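Local coordinates for protein Thf1 (Thermosynechococcus elongatus, PDB 5MJW), which may be involved in the biogenesis of the photosynthetic membrane, at residues Gln116-Arg121 with Ser136-Ser141. Residues are numbered along the deposited sequence; the frame is centred on the assembly and turned at random.
Sequences QQYQGR and SAPLNS
The phenol end of Y118 overlaps the bend S136-L139, its hydroxyl reaching the backbone beside the ring of P138 and the CB of L139. There OH is gripped twice: it donates to S136 OG at 2.7 Å and accepts from the backbone N of L139 at 2.9 Å, with an N-H...O angle of 151°. S136 OG lies at the ring edge, near its plane, and is also hydrogen-bonded to E129, so hydrogen bonds link the tyrosine through S136 OG to helix 123-131. Apolar contacts flank the polar end, Y118 CE2 meeting P138 CD at 3.6 Å and Y118 CZ meeting L139 CB at 3.4 Å. With CG anti to the carbonyl carbon (chi1 -50°), the tyrosine ring extends across to 136-141. The contact joins the two loops that flank helix 123-131 in this all-helical protein of the THF1 family: 116-121 leads into the helix through a type II beta turn, Y118 to R121, and 136-141 follows it, turning at a cis peptide bond before P138 into a 3-10 segment. Just before that segment, P138 O accepts from both N and OG of S141, the hydroxyl lying 2.7 Å from P138 O. Beside the tyrosine, the extended side chain of Q117 comes close to A137 and S136, its CG over one face of the Y118 ring, offset toward the rim. A phenylalanine in place of Y118 would probably leave the backbone N of L139 without its acceptor and deprive S136 OG of a donor. The edge of the Y118 ring, at CD1, meets one face of the R121 guanidinium, offset toward its rim, while the R121 side chain touches I126.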
ATOM      1  N   GLN A 116       7.964   8.324  -8.950  1.00 85.10           N
ATOM      2  CA  GLN A 116       7.778   8.305 -10.417  1.00 90.93           C
ATOM      3  C   GLN A 116       9.051   8.709 -11.155  1.00 90.72           C
ATOM      4  O   GLN A 116       9.367   8.147 -12.197  1.00 94.77           O
ATOM      5  CB  GLN A 116       6.632   9.230 -10.848  1.00 97.07           C
ATOM      6  CG  GLN A 116       5.241   8.759 -10.432  1.00 99.60           C
ATOM      7  CD  GLN A 116       4.152   9.785 -10.717  1.00105.37           C
ATOM      8  OE1 GLN A 116       4.304  10.658 -11.578  1.00110.23           O
ATOM      9  NE2 GLN A 116       3.038   9.678  -9.994  1.00105.57           N
ATOM     10  N   GLN A 117       9.755   9.694 -10.603  1.00 87.39           N
ATOM     11  CA  GLN A 117      11.152  10.018 -10.943  1.00 86.63           C
ATOM     12  C   GLN A 117      12.006   8.821 -11.420  1.00 84.34           C
ATOM     13  O   GLN A 117      12.733   8.943 -12.398  1.00 84.80           O
ATOM     14  CB  GLN A 117      11.795  10.679  -9.712  1.00 84.04           C
ATOM     15  CG  GLN A 117      13.253  11.116  -9.817  1.00 84.15           C
ATOM     16  CD  GLN A 117      13.786  11.635  -8.488  1.00 81.73           C
ATOM     17  OE1 GLN A 117      13.019  11.873  -7.546  1.00 78.73           O
ATOM     18  NE2 GLN A 117      15.107  11.812  -8.400  1.00 81.40           N
ATOM     19  N   TYR A 118      11.897   7.675 -10.741  1.00 81.28           N
ATOM     20  CA  TYR A 118      12.697   6.471 -11.057  1.00 81.67           C
ATOM     21  C   TYR A 118      12.064   5.473 -12.046  1.00 84.86           C
ATOM     22  O   TYR A 118      12.598   4.372 -12.228  1.00 84.05           O
ATOM     23  CB  TYR A 118      13.072   5.724  -9.766  1.00 77.68           C
ATOM     24  CG  TYR A 118      13.672   6.617  -8.706  1.00 74.62           C
ATOM     25  CD1 TYR A 118      14.878   7.288  -8.932  1.00 74.51           C
ATOM     26  CD2 TYR A 118      13.035   6.803  -7.480  1.00 71.76           C
ATOM     27  CE1 TYR A 118      15.427   8.118  -7.968  1.00 71.74           C
ATOM     28  CE2 TYR A 118      13.580   7.628  -6.511  1.00 69.70           C
ATOM     29  CZ  TYR A 118      14.770   8.290  -6.761  1.00 69.66           C
ATOM     30  OH  TYR A 118      15.303   9.111  -5.796  1.00 67.60           O
ATOM     31  N   GLN A 119      10.954   5.845 -12.690  1.00 88.87           N
ATOM     32  CA  GLN A 119      10.323   4.993 -13.715  1.00 93.75           C
ATOM     33  C   GLN A 119      11.275   4.679 -14.864  1.00 97.04           C
ATOM     34  O   GLN A 119      11.882   5.581 -15.440  1.00 97.10           O
ATOM     35  CB  GLN A 119       9.054   5.633 -14.295  1.00 98.38           C
ATOM     36  CG  GLN A 119       7.803   5.414 -13.458  1.00 98.00           C
ATOM     37  CD  GLN A 119       6.536   5.926 -14.121  1.00102.98           C
ATOM     38  OE1 GLN A 119       6.506   6.193 -15.325  1.00108.08           O
ATOM     39  NE2 GLN A 119       5.476   6.059 -13.332  1.00101.97           N
ATOM     40  N   GLY A 120      11.405   3.394 -15.178  1.00 99.60           N
ATOM     41  CA  GLY A 120      12.199   2.946 -16.314  1.00103.78           C
ATOM     42  C   GLY A 120      13.710   2.980 -16.148  1.00101.20           C
ATOM     43  O   GLY A 120      14.428   2.725 -17.112  1.00105.08           O
ATOM     44  N   ARG A 121      14.210   3.283 -14.950  1.00 95.70           N
ATOM     45  CA  ARG A 121      15.656   3.252 -14.705  1.00 94.91           C
ATOM     46  C   ARG A 121      16.063   1.801 -14.472  1.00 94.44           C
ATOM     47  O   ARG A 121      15.257   1.008 -13.978  1.00 92.82           O
ATOM     48  CB  ARG A 121      16.037   4.095 -13.485  1.00 91.30           C
ATOM     49  CG  ARG A 121      15.709   5.583 -13.585  1.00 92.49           C
ATOM     50  CD  ARG A 121      16.905   6.477 -13.920  1.00 94.14           C
ATOM     51  NE  ARG A 121      16.976   7.624 -13.005  1.00 91.62           N
ATOM     52  CZ  ARG A 121      17.590   7.637 -11.816  1.00 89.45           C
ATOM     53  NH1 ARG A 121      18.234   6.564 -11.349  1.00 89.90           N
ATOM     54  NH2 ARG A 121      17.558   8.740 -11.070  1.00 87.43           N
ATOM     55  N   SER A 136      19.708  10.529  -4.400  1.00 61.29           N
ATOM     56  CA  SER A 136      18.602  11.474  -4.457  1.00 60.80           C
ATOM     57  C   SER A 136      17.423  11.033  -3.587  1.00 59.64           C
ATOM     58  O   SER A 136      17.321   9.874  -3.175  1.00 58.51           O
ATOM     59  CB  SER A 136      18.116  11.630  -5.901  1.00 61.45           C
ATOM     60  OG  SER A 136      17.564  10.408  -6.381  1.00 60.66           O
ATOM     61  N   ALA A 137      16.543  11.992  -3.321  1.00 60.46           N
ATOM     62  CA  ALA A 137      15.276  11.741  -2.663  1.00 61.33           C
ATOM     63  C   ALA A 137      14.218  11.438  -3.762  1.00 63.62           C
ATOM     64  O   ALA A 137      14.263  12.059  -4.840  1.00 64.79           O
ATOM     65  CB  ALA A 137      14.874  12.955  -1.818  1.00 61.19           C
ATOM     66  N   PRO A 138      13.278  10.515  -3.523  1.00 60.48           N
ATOM     67  CA  PRO A 138      13.109   9.774  -2.273  1.00 58.67           C
ATOM     68  C   PRO A 138      13.895   8.454  -2.153  1.00 56.75           C
ATOM     69  O   PRO A 138      13.681   7.724  -1.184  1.00 54.43           O
ATOM     70  CB  PRO A 138      11.617   9.464  -2.289  1.00 59.96           C
ATOM     71  CG  PRO A 138      11.358   9.205  -3.739  1.00 62.42           C
ATOM     72  CD  PRO A 138      12.154  10.275  -4.443  1.00 62.93           C
ATOM     73  N   LEU A 139      14.787   8.138  -3.093  1.00 56.79           N
ATOM     74  CA  LEU A 139      15.537   6.883  -3.016  1.00 57.68           C
ATOM     75  C   LEU A 139      16.329   6.752  -1.713  1.00 58.93           C
ATOM     76  O   LEU A 139      16.374   5.672  -1.124  1.00 58.23           O
ATOM     77  CB  LEU A 139      16.466   6.716  -4.219  1.00 58.13           C
ATOM     78  CG  LEU A 139      17.319   5.456  -4.263  1.00 58.87           C
ATOM     79  CD1 LEU A 139      16.451   4.213  -4.182  1.00 59.42           C
ATOM     80  CD2 LEU A 139      18.163   5.449  -5.529  1.00 61.18           C
ATOM     81  N   ASN A 140      16.924   7.856  -1.258  1.00 61.83           N
ATOM     82  CA  ASN A 140      17.676   7.898   0.014  1.00 64.33           C
ATOM     83  C   ASN A 140      16.897   7.398   1.245  1.00 65.59           C
ATOM     84  O   ASN A 140      17.505   6.959   2.225  1.00 68.41           O
ATOM     85  CB  ASN A 140      18.190   9.322   0.295  1.00 65.58           C
ATOM     86  CG  ASN A 140      17.070  10.303   0.627  1.00 66.07           C
ATOM     87  OD1 ASN A 140      15.906  10.110   0.239  1.00 67.22           O
ATOM     88  ND2 ASN A 140      17.413  11.360   1.353  1.00 65.81           N
ATOM     89  N   SER A 141      15.565   7.475   1.199  1.00 66.19           N
ATOM     90  CA  SER A 141      14.708   6.994   2.301  1.00 66.97           C
ATOM     91  C   SER A 141      14.802   5.487   2.615  1.00 67.41           C
ATOM     92  O   SER A 141      14.284   5.054   3.643  1.00 68.41           O
ATOM     93  CB  SER A 141      13.245   7.354   2.046  1.00 66.96           C
ATOM     94  OG  SER A 141      12.708   6.547   1.004  1.00 70.13           O
TER